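Local coordinates for protein CG4930 (Drosophila melanogaster, PDB 3ISM) that binds endonuclease G as its protein inhibitor, forming a complex with the nuclease, at residues E122-W127 and A159-T164; E220-L225 and Q278-D283; E254-L259 and F297-E302. The protein carries 1 engineered substitution. One frame throughout, in Å; residues are numbered along the deposited sequence.

In the fold
From the N terminus, the chain first builds a cluster of helices that includes 52-75, 104-120 and 124-132. Interaction 1 closes a loop of 31 residues here by fastening 159-164 back onto the start of helix 124-132. Residues 175-218 are not modelled; beyond them comes a second helical cluster on the opposite side of the chain's centre, with interactions 1 and 2 centred about 82 Å apart. Interaction 2 joins helix 220-229 to helix 267-287 across 52 residues, and interaction 3 joins helix 238-261 to helix 290-305 across 37, mostly helix in both cases. These two cross along the chain, since their segments alternate, with centres about 16 Å apart, so four successive helices are tied in interleaved pairs.

Interaction 1: E122-W127 and A159-T164; sequences ELLDFW and AHAGCT
The carbonyl oxygen of His160 is gripped by two donors, the indole NE1 of Trp127 and the backbone N of Cys163. Trp127 NE1 lies 2.8 Å from His160 O, with an N-H...O angle of 156°; the oxygen sits at the indole edge, near the ring plane, while the donor stands above the carbonyl plane. The Cys163 bond belongs to a type I' turn from His160 to Cys163, so the indole N-H shares the acceptor that closes the turn. CG of Trp127 is anti to the backbone N (chi1 170°), which carries the ring toward the loop. Ala161 CB approaches the indole obliquely, 3.8 Å from Trp127 CD1, and also meets Leu124 CD2 at 4.1 Å. Cys163 SG makes an oblique sulfur-aromatic contact, 3.6 Å from Trp127 NE1, and His160 CB touches CZ2. A leucine in place of Trp127 would remove the indole N-H and would probably leave the turn less firmly held. Leu123 occupies the N-cap position of helix 124-132, right after Glu122 ends the preceding helix in a Schellman motif. Trp127 and His160 both touch Arg115 of helix 104-120, while Cys163 rests on Arg128 and Val132, placing the loop across helices 104-120 and 124-132.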
loop_
_atom_site.group_PDB
_atom_site.type_symbol
_atom_site.label_atom_id
_atom_site.label_comp_id
_atom_site.label_asym_id
_atom_site.label_seq_id
_atom_site.Cartn_x
_atom_site.Cartn_y
_atom_site.Cartn_z
ATOM N N GLU C 122 13.251 22.373 -50.851
ATOM C CA GLU C 122 11.986 21.996 -51.496
ATOM C C GLU C 122 11.767 20.485 -51.512
ATOM O O GLU C 122 11.358 19.917 -52.526
ATOM C CB GLU C 122 11.870 22.603 -52.911
ATOM C CG GLU C 122 11.553 24.105 -52.922
ATOM C CD GLU C 122 11.214 24.634 -54.313
ATOM O OE1 GLU C 122 10.064 24.431 -54.781
ATOM O OE2 GLU C 122 12.100 25.264 -54.937
ATOM N N LEU C 123 12.061 19.849 -50.378
ATOM C CA LEU C 123 11.766 18.429 -50.157
ATOM C C LEU C 123 10.349 18.276 -49.593
ATOM O O LEU C 123 10.153 17.861 -48.439
ATOM C CB LEU C 123 12.811 17.808 -49.221
ATOM C CG LEU C 123 14.251 17.800 -49.747
ATOM C CD1 LEU C 123 15.193 17.149 -48.751
ATOM C CD2 LEU C 123 14.321 17.095 -51.102
ATOM N N LEU C 124 9.366 18.619 -50.421
ATOM C CA LEU C 124 7.996 18.807 -49.953
ATOM C C LEU C 124 7.270 17.502 -49.637
ATOM O O LEU C 124 6.378 17.488 -48.783
ATOM C CB LEU C 124 7.185 19.671 -50.937
ATOM C CG LEU C 124 7.653 21.126 -51.116
ATOM C CD1 LEU C 124 6.644 21.951 -51.921
ATOM C CD2 LEU C 124 7.918 21.780 -49.770
ATOM N N ASP C 125 7.644 16.414 -50.311
ATOM C CA ASP C 125 7.084 15.102 -49.978
ATOM C C ASP C 125 7.496 14.707 -48.566
ATOM O O ASP C 125 6.651 14.327 -47.758
ATOM C CB ASP C 125 7.495 14.024 -50.986
ATOM C CG ASP C 125 6.817 14.196 -52.338
ATOM O OD1 ASP C 125 5.727 14.810 -52.404
ATOM O OD2 ASP C 125 7.381 13.716 -53.344
ATOM N N PHE C 126 8.787 14.826 -48.262
ATOM C CA PHE C 126 9.283 14.583 -46.894
ATOM C C PHE C 126 8.593 15.504 -45.866
ATOM O O PHE C 126 8.261 15.060 -44.770
ATOM C CB PHE C 126 10.808 14.729 -46.825
ATOM C CG PHE C 126 11.397 14.398 -45.471
ATOM C CD1 PHE C 126 11.614 13.078 -45.092
ATOM C CD2 PHE C 126 11.755 15.412 -44.583
ATOM C CE1 PHE C 126 12.163 12.771 -43.847
ATOM C CE2 PHE C 126 12.307 15.108 -43.338
ATOM C CZ PHE C 126 12.500 13.788 -42.968
ATOM N N TRP C 127 8.368 16.765 -46.228
ATOM C CA TRP C 127 7.671 17.697 -45.340
ATOM C C TRP C 127 6.249 17.202 -45.092
ATOM O O TRP C 127 5.865 17.023 -43.952
ATOM C CB TRP C 127 7.694 19.132 -45.888
ATOM C CG TRP C 127 6.800 20.127 -45.173
ATOM C CD1 TRP C 127 5.764 20.830 -45.724
ATOM C CD2 TRP C 127 6.849 20.516 -43.789
ATOM N NE1 TRP C 127 5.170 21.635 -44.779
ATOM C CE2 TRP C 127 5.821 21.467 -43.584
ATOM C CE3 TRP C 127 7.664 20.159 -42.702
ATOM C CZ2 TRP C 127 5.587 22.062 -42.343
ATOM C CZ3 TRP C 127 7.424 20.745 -41.466
ATOM C CH2 TRP C 127 6.401 21.691 -41.298
ATOM N N ALA C 159 2.446 25.018 -40.149
ATOM C CA ALA C 159 1.734 25.883 -41.092
ATOM C C ALA C 159 2.647 26.433 -42.168
ATOM O O ALA C 159 2.852 27.643 -42.254
ATOM C CB ALA C 159 1.042 27.032 -40.362
ATOM N N HIS C 160 3.180 25.543 -42.996
ATOM C CA HIS C 160 4.088 25.920 -44.065
ATOM C C HIS C 160 3.840 25.029 -45.264
ATOM O O HIS C 160 3.524 23.842 -45.098
ATOM C CB HIS C 160 5.547 25.801 -43.598
ATOM C CG HIS C 160 5.938 26.843 -42.596
ATOM N ND1 HIS C 160 5.811 26.650 -41.237
ATOM C CD2 HIS C 160 6.386 28.112 -42.756
ATOM C CE1 HIS C 160 6.191 27.746 -40.600
ATOM N NE2 HIS C 160 6.550 28.646 -41.498
ATOM N N ALA C 161 3.979 25.615 -46.456
ATOM C CA ALA C 161 3.843 24.902 -47.738
ATOM C C ALA C 161 2.446 24.307 -47.960
ATOM O O ALA C 161 2.299 23.190 -48.454
ATOM C CB ALA C 161 4.940 23.830 -47.888
ATOM N N GLY C 162 1.425 25.066 -47.588
ATOM C CA GLY C 162 0.044 24.603 -47.692
ATOM C C GLY C 162 -0.394 23.557 -46.670
ATOM O O GLY C 162 -1.510 23.057 -46.754
ATOM N N CYS C 163 0.460 23.225 -45.707
ATOM C CA CYS C 163 0.107 22.231 -44.677
ATOM C C CYS C 163 -0.416 22.853 -43.398
ATOM O O CYS C 163 -0.197 24.023 -43.139
ATOM C CB CYS C 163 1.317 21.375 -44.314
ATOM S SG CYS C 163 1.887 20.317 -45.635
ATOM N N THR C 164 -1.109 22.048 -42.597
ATOM C CA THR C 164 -1.492 22.433 -41.248
ATOM C C THR C 164 -1.224 21.238 -40.322
ATOM O O THR C 164 -1.004 20.115 -40.792
ATOM C CB THR C 164 -2.981 22.880 -41.150
ATOM O OG1 THR C 164 -3.830 21.841 -41.643
ATOM C CG2 THR C 164 -3.251 24.165 -41.945
#

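Interaction 2: E220-L225 and Q278-D283; sequences EEYRTL and QEYKGD
Helix segments 220-225 and 278-283 run in roughly the same direction, 31° apart, with their axes 11.0 Å from each other at closest approach. This is a pairing of two helices in an all-helical bundle, and at this spacing a long side chain spans the gap. Tyr222 does so: its CG is anti to the backbone N (chi1 165°), and the ring points its hydroxyl at the second helix. There the phenol reaches Asp283 tip to tip, donating from Tyr222 OH to Asp283 OD2 over 2.9 Å. The acceptor lies at the edge of the ring, in its plane, and is met on its anti lone pair, with ring and carboxylate planes 32° apart. One turn earlier on the same helix, Tyr280 supports the phenol: its CA is 3.8 Å from Tyr222 OH, and the hydroxyl lies near the plane of the Tyr280 ring, at its edge. The far end of Tyr280 is held separately, its hydroxyl bonding to Arg253. Ile248 and Ala252 of helix 238-261 touch Tyr222, so a third helix packs against the bridging ring. Asp283 also packs on Arg93 of the chain of CG8862, which brings this end of the contact to the interface with a partner protein. Beside the tyrosine, Arg223 extends from CG to NE and crosses Glu279 obliquely. In one of its two deposited conformers Glu279 bends at chi2, and Arg223 NH2 stays 4.6 Å from Glu279 OE2, too far for an ion pair; the closer meeting is Arg223 NH2 with the methylene Glu279 CG, at 3.7 Å.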
loop_
_atom_site.group_PDB
_atom_site.type_symbol
_atom_site.label_atom_id
_atom_site.label_comp_id
_atom_site.label_asym_id
_atom_site.label_seq_id
_atom_site.Cartn_x
_atom_site.Cartn_y
_atom_site.Cartn_z
ATOM N N GLU C 220 -33.780 -21.936 14.392
ATOM C CA GLU C 220 -33.981 -20.765 13.540
ATOM C C GLU C 220 -34.597 -19.605 14.316
ATOM O O GLU C 220 -34.584 -18.464 13.858
ATOM C CB GLU C 220 -34.814 -21.121 12.308
ATOM C CG GLU C 220 -34.049 -21.956 11.294
ATOM C CD GLU C 220 -34.931 -22.503 10.194
ATOM O OE1 GLU C 220 -35.554 -21.699 9.468
ATOM O OE2 GLU C 220 -34.991 -23.743 10.049
ATOM N N GLU C 221 -35.134 -19.918 15.493
ATOM C CA GLU C 221 -35.563 -18.918 16.462
ATOM C C GLU C 221 -34.326 -18.232 17.044
ATOM O O GLU C 221 -34.322 -17.020 17.270
ATOM C CB GLU C 221 -36.378 -19.592 17.570
ATOM C CG GLU C 221 -37.066 -18.644 18.549
ATOM C CD GLU C 221 -38.011 -19.371 19.495
ATOM O OE1 GLU C 221 -37.824 -19.262 20.728
ATOM O OE2 GLU C 221 -38.935 -20.060 19.005
ATOM N N TYR C 222 -33.282 -19.027 17.274
ATOM C CA TYR C 222 -31.972 -18.539 17.702
ATOM C C TYR C 222 -31.312 -17.749 16.577
ATOM O O TYR C 222 -30.721 -16.694 16.815
ATOM C CB TYR C 222 -31.085 -19.724 18.129
ATOM C CG TYR C 222 -29.596 -19.439 18.261
ATOM C CD1 TYR C 222 -29.028 -19.142 19.502
ATOM C CD2 TYR C 222 -28.749 -19.500 17.154
ATOM C CE1 TYR C 222 -27.660 -18.891 19.628
ATOM C CE2 TYR C 222 -27.386 -19.244 17.270
ATOM C CZ TYR C 222 -26.849 -18.944 18.505
ATOM O OH TYR C 222 -25.499 -18.697 18.614
ATOM N N ARG C 223 -31.417 -18.283 15.360
ATOM C CA ARG C 223 -30.811 -17.685 14.174
ATOM C C ARG C 223 -31.373 -16.304 13.867
ATOM O O ARG C 223 -30.614 -15.350 13.700
ATOM C CB ARG C 223 -30.999 -18.587 12.952
ATOM C CG ARG C 223 -30.021 -19.739 12.856
ATOM C CD ARG C 223 -29.829 -20.147 11.406
ATOM N NE ARG C 223 -28.966 -21.315 11.273
ATOM C CZ ARG C 223 -29.394 -22.526 10.936
ATOM N NH1 ARG C 223 -30.681 -22.735 10.689
ATOM N NH2 ARG C 223 -28.533 -23.529 10.841
ATOM N N THR C 224 -32.700 -16.212 13.797
ATOM C CA THR C 224 -33.381 -14.959 13.469
ATOM C C THR C 224 -33.073 -13.883 14.510
ATOM O O THR C 224 -32.856 -12.722 14.161
ATOM C CB THR C 224 -34.910 -15.157 13.330
ATOM O OG1 THR C 224 -35.170 -16.344 12.571
ATOM C CG2 THR C 224 -35.555 -13.966 12.623
ATOM N N LEU C 225 -33.028 -14.287 15.781
ATOM C CA LEU C 225 -32.671 -13.386 16.877
ATOM C C LEU C 225 -31.227 -12.898 16.756
ATOM O O LEU C 225 -30.920 -11.749 17.085
ATOM C CB LEU C 225 -32.886 -14.074 18.229
ATOM C CG LEU C 225 -32.922 -13.194 19.483
ATOM C CD1 LEU C 225 -34.161 -12.305 19.501
ATOM C CD2 LEU C 225 -32.867 -14.050 20.737
ATOM N N GLN C 278 -25.089 -27.378 18.033
ATOM C CA GLN C 278 -24.072 -27.320 16.984
ATOM C C GLN C 278 -23.873 -25.890 16.469
ATOM O O GLN C 278 -22.735 -25.461 16.239
ATOM C CB GLN C 278 -24.403 -28.277 15.835
ATOM C CG GLN C 278 -23.230 -28.516 14.879
ATOM C CD GLN C 278 -23.523 -29.551 13.808
ATOM O OE1 GLN C 278 -24.674 -29.758 13.419
ATOM N NE2 GLN C 278 -22.472 -30.201 13.315
ATOM N N GLU C 279 -24.975 -25.157 16.310
ATOM C CA GLU C 279 -24.870 -23.785 15.842
ATOM C C GLU C 279 -24.445 -22.807 16.937
ATOM O O GLU C 279 -23.668 -21.881 16.675
ATOM C CB GLU C 279 -26.133 -23.337 15.100
ATOM C CG GLU C 279 -26.359 -24.072 13.765
ATOM C CD GLU C 279 -25.068 -24.476 13.055
ATOM O OE1 GLU C 279 -24.194 -23.605 12.828
ATOM O OE2 GLU C 279 -24.937 -25.671 12.715
ATOM N N TYR C 280 -24.911 -23.028 18.165
ATOM C CA TYR C 280 -24.439 -22.233 19.289
ATOM C C TYR C 280 -22.930 -22.439 19.486
ATOM O O TYR C 280 -22.202 -21.468 19.697
ATOM C CB TYR C 280 -25.237 -22.523 20.563
ATOM C CG TYR C 280 -24.578 -22.020 21.825
ATOM C CD1 TYR C 280 -24.196 -20.683 21.963
ATOM C CD2 TYR C 280 -24.342 -22.880 22.886
ATOM C CE1 TYR C 280 -23.573 -20.236 23.119
ATOM C CE2 TYR C 280 -23.736 -22.435 24.047
ATOM C CZ TYR C 280 -23.354 -21.119 24.159
ATOM O OH TYR C 280 -22.750 -20.697 25.317
ATOM N N LYS C 281 -22.453 -23.680 19.372
ATOM C CA LYS C 281 -21.007 -23.942 19.441
ATOM C C LYS C 281 -20.231 -23.177 18.357
ATOM O O LYS C 281 -19.223 -22.525 18.653
ATOM C CB LYS C 281 -20.668 -25.450 19.401
ATOM C CG LYS C 281 -19.154 -25.710 19.474
ATOM C CD LYS C 281 -18.751 -27.170 19.418
ATOM C CE LYS C 281 -17.248 -27.282 19.187
ATOM N NZ LYS C 281 -16.724 -28.654 19.470
ATOM N N GLY C 282 -20.716 -23.242 17.116
ATOM C CA GLY C 282 -20.081 -22.535 16.006
ATOM C C GLY C 282 -19.910 -21.048 16.257
ATOM O O GLY C 282 -18.827 -20.491 16.030
ATOM N N ASP C 283 -20.976 -20.401 16.731
ATOM C CA ASP C 283 -20.931 -18.970 17.054
ATOM C C ASP C 283 -20.030 -18.683 18.248
ATOM O O ASP C 283 -19.318 -17.674 18.252
ATOM C CB ASP C 283 -22.335 -18.418 17.311
ATOM C CG ASP C 283 -23.080 -18.104 16.030
ATOM O OD1 ASP C 283 -22.460 -17.531 15.101
ATOM O OD2 ASP C 283 -24.286 -18.423 15.957
#

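Interaction 3: E254-L259 and F297-E302; sequences EIIWKL and FNLRDE
Trp257 carries this contact, bringing the six-membered ring of its indole up to the backbone and side chains of 297-302. Its closest partner is the aliphatic stem of Glu302, with Trp257 CZ2 3.6 Å from Glu302 CG, and Glu302 CB also lies near CZ2 and CH2. The two side chains cross at about a right angle, and the approach to the ring is oblique. Farther round the indole, Trp257 CZ3 comes to 3.9 Å from Leu299 CA, while Trp257 CH2 is 3.9 Å from Asn298 O. Leu299 adds a methyl, its CD1 standing 4.2 Å from Trp257 CE3. Deeper between the helices, Ile256 CG2 meets Leu299 CD2 at 4.2 Å, the two side chains again crossing at about a right angle.

Torsions set these positions. In Trp257, CG is anti to the backbone N (chi1 -154°), and the indole swings across to the neighbouring helix. Glu302 also has CG anti to N, then bends at chi2 (53°), so that its methylenes rather than its carboxylate meet the ring; the carboxylate has a long, weak ion pair with Lys306. Segments 254-259 and 297-302, on helices 238-261 and 290-305, run almost parallel, 4° apart, with axes 11.9 Å from each other, a spacing bridged by the indole and by the Ile256 and Leu299 branches. Phe261 meets the Trp257 ring and also touches Leu299 and Glu302, while Leu276 and Leu277 of helix 267-287 pack on Ile256 and Leu299 respectively. On 297-302, Arg300 grips Asp301 OD1 side-on through NE and NH2, and its NH1 bonds to Phe342 O, linking this helix to helix 340-343. With no directional bond between them, the two segments of this bundle depend on shape and on burial of Ile256 and Leu299.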
loop_
_atom_site.group_PDB
_atom_site.type_symbol
_atom_site.label_atom_id
_atom_site.label_comp_id
_atom_site.label_asym_id
_atom_site.label_seq_id
_atom_site.Cartn_x
_atom_site.Cartn_y
_atom_site.Cartn_z
ATOM N N GLU C 254 -30.269 -22.361 27.868
ATOM C CA GLU C 254 -31.411 -22.612 28.756
ATOM C C GLU C 254 -32.546 -23.434 28.123
ATOM O O GLU C 254 -33.213 -24.209 28.816
ATOM C CB GLU C 254 -31.944 -21.305 29.358
ATOM C CG GLU C 254 -31.111 -20.768 30.533
ATOM C CD GLU C 254 -31.453 -21.412 31.886
ATOM O OE1 GLU C 254 -32.167 -22.441 31.926
ATOM O OE2 GLU C 254 -31.003 -20.875 32.925
ATOM N N ILE C 255 -32.767 -23.264 26.819
ATOM C CA ILE C 255 -33.766 -24.077 26.115
ATOM C C ILE C 255 -33.257 -25.516 25.883
ATOM O O ILE C 255 -34.037 -26.471 25.975
ATOM C CB ILE C 255 -34.272 -23.399 24.797
ATOM C CG1 ILE C 255 -35.286 -24.288 24.064
ATOM C CG2 ILE C 255 -33.120 -23.031 23.892
ATOM C CD1 ILE C 255 -35.806 -23.710 22.751
ATOM N N ILE C 256 -31.955 -25.654 25.598
ATOM C CA ILE C 256 -31.300 -26.962 25.461
ATOM C C ILE C 256 -31.503 -27.787 26.742
ATOM O O ILE C 256 -31.868 -28.962 26.685
ATOM C CB ILE C 256 -29.779 -26.815 25.141
ATOM C CG1 ILE C 256 -29.572 -26.243 23.732
ATOM C CG2 ILE C 256 -29.049 -28.157 25.267
ATOM C CD1 ILE C 256 -28.128 -25.836 23.414
ATOM N N TRP C 257 -31.287 -27.139 27.888
ATOM C CA TRP C 257 -31.498 -27.742 29.198
ATOM C C TRP C 257 -32.973 -28.094 29.450
ATOM O O TRP C 257 -33.266 -29.040 30.174
ATOM C CB TRP C 257 -30.965 -26.824 30.305
ATOM C CG TRP C 257 -30.559 -27.553 31.560
ATOM C CD1 TRP C 257 -31.381 -27.981 32.567
ATOM C CD2 TRP C 257 -29.229 -27.930 31.945
ATOM N NE1 TRP C 257 -30.648 -28.603 33.547
ATOM C CE2 TRP C 257 -29.325 -28.587 33.193
ATOM C CE3 TRP C 257 -27.966 -27.783 31.354
ATOM C CZ2 TRP C 257 -28.206 -29.091 33.864
ATOM C CZ3 TRP C 257 -26.854 -28.282 32.022
ATOM C CH2 TRP C 257 -26.983 -28.930 33.265
ATOM N N LYS C 258 -33.892 -27.331 28.856
ATOM C CA LYS C 258 -35.323 -27.649 28.926
ATOM C C LYS C 258 -35.668 -28.847 28.041
ATOM O O LYS C 258 -36.261 -29.819 28.512
ATOM C CB LYS C 258 -36.187 -26.440 28.536
ATOM C CG LYS C 258 -36.928 -25.774 29.693
ATOM C CD LYS C 258 -36.169 -24.593 30.274
ATOM C CE LYS C 258 -36.984 -23.905 31.365
ATOM N NZ LYS C 258 -36.413 -22.579 31.723
ATOM N N LEU C 259 -35.276 -28.766 26.767
ATOM C CA LEU C 259 -35.525 -29.816 25.770
ATOM C C LEU C 259 -35.104 -31.208 26.243
ATOM O O LEU C 259 -35.777 -32.205 25.962
ATOM C CB LEU C 259 -34.789 -29.486 24.465
ATOM C CG LEU C 259 -35.396 -28.441 23.523
ATOM C CD1 LEU C 259 -34.299 -27.724 22.722
ATOM C CD2 LEU C 259 -36.434 -29.069 22.597
ATOM N N PHE C 297 -19.251 -29.173 29.819
ATOM C CA PHE C 297 -18.920 -30.201 30.802
ATOM C C PHE C 297 -20.072 -30.468 31.760
ATOM O O PHE C 297 -20.328 -31.625 32.122
ATOM C CB PHE C 297 -17.688 -29.793 31.607
ATOM C CG PHE C 297 -16.389 -30.175 30.969
ATOM C CD1 PHE C 297 -15.830 -31.427 31.199
ATOM C CD2 PHE C 297 -15.711 -29.277 30.153
ATOM C CE1 PHE C 297 -14.621 -31.784 30.617
ATOM C CE2 PHE C 297 -14.497 -29.621 29.562
ATOM C CZ PHE C 297 -13.950 -30.878 29.794
ATOM N N ASN C 298 -20.751 -29.397 32.178
ATOM C CA ASN C 298 -21.949 -29.507 33.019
ATOM C C ASN C 298 -23.086 -30.234 32.301
ATOM O O ASN C 298 -23.760 -31.079 32.895
ATOM C CB ASN C 298 -22.433 -28.124 33.479
ATOM C CG ASN C 298 -21.404 -27.381 34.320
ATOM O OD1 ASN C 298 -21.131 -26.204 34.079
ATOM N ND2 ASN C 298 -20.837 -28.060 35.314
ATOM N N LEU C 299 -23.290 -29.902 31.024
ATOM C CA LEU C 299 -24.313 -30.555 30.215
ATOM C C LEU C 299 -24.029 -32.045 30.023
ATOM O O LEU C 299 -24.939 -32.867 30.173
ATOM C CB LEU C 299 -24.497 -29.861 28.868
ATOM C CG LEU C 299 -25.450 -30.523 27.863
ATOM C CD1 LEU C 299 -26.868 -30.580 28.397
ATOM C CD2 LEU C 299 -25.426 -29.807 26.522
ATOM N N ARG C 300 -22.777 -32.380 29.704
ATOM C CA ARG C 300 -22.352 -33.779 29.561
ATOM C C ARG C 300 -22.631 -34.605 30.818
ATOM O O ARG C 300 -23.174 -35.709 30.732
ATOM C CB ARG C 300 -20.861 -33.872 29.224
ATOM C CG ARG C 300 -20.288 -35.297 29.348
ATOM C CD ARG C 300 -18.787 -35.299 29.512
ATOM N NE ARG C 300 -18.398 -34.873 30.848
ATOM C CZ ARG C 300 -17.154 -34.892 31.314
ATOM N NH1 ARG C 300 -16.155 -35.319 30.550
ATOM N NH2 ARG C 300 -16.912 -34.481 32.556
ATOM N N ASP C 301 -22.256 -34.055 31.973
ATOM C CA ASP C 301 -22.463 -34.712 33.272
ATOM C C ASP C 301 -23.944 -34.945 33.577
ATOM O O ASP C 301 -24.308 -35.951 34.187
ATOM C CB ASP C 301 -21.815 -33.898 34.402
ATOM C CG ASP C 301 -20.291 -33.886 34.328
ATOM O OD1 ASP C 301 -19.719 -34.502 33.394
ATOM O OD2 ASP C 301 -19.662 -33.254 35.206
ATOM N N GLU C 302 -24.789 -34.011 33.146
ATOM C CA GLU C 302 -26.234 -34.150 33.296
ATOM C C GLU C 302 -26.836 -35.130 32.275
ATOM O O GLU C 302 -27.805 -35.829 32.579
ATOM C CB GLU C 302 -26.920 -32.780 33.230
ATOM C CG GLU C 302 -28.320 -32.739 33.862
ATOM C CD GLU C 302 -28.357 -33.265 35.293
ATOM O OE1 GLU C 302 -27.444 -32.939 36.084
ATOM O OE2 GLU C 302 -29.310 -34.005 35.626
#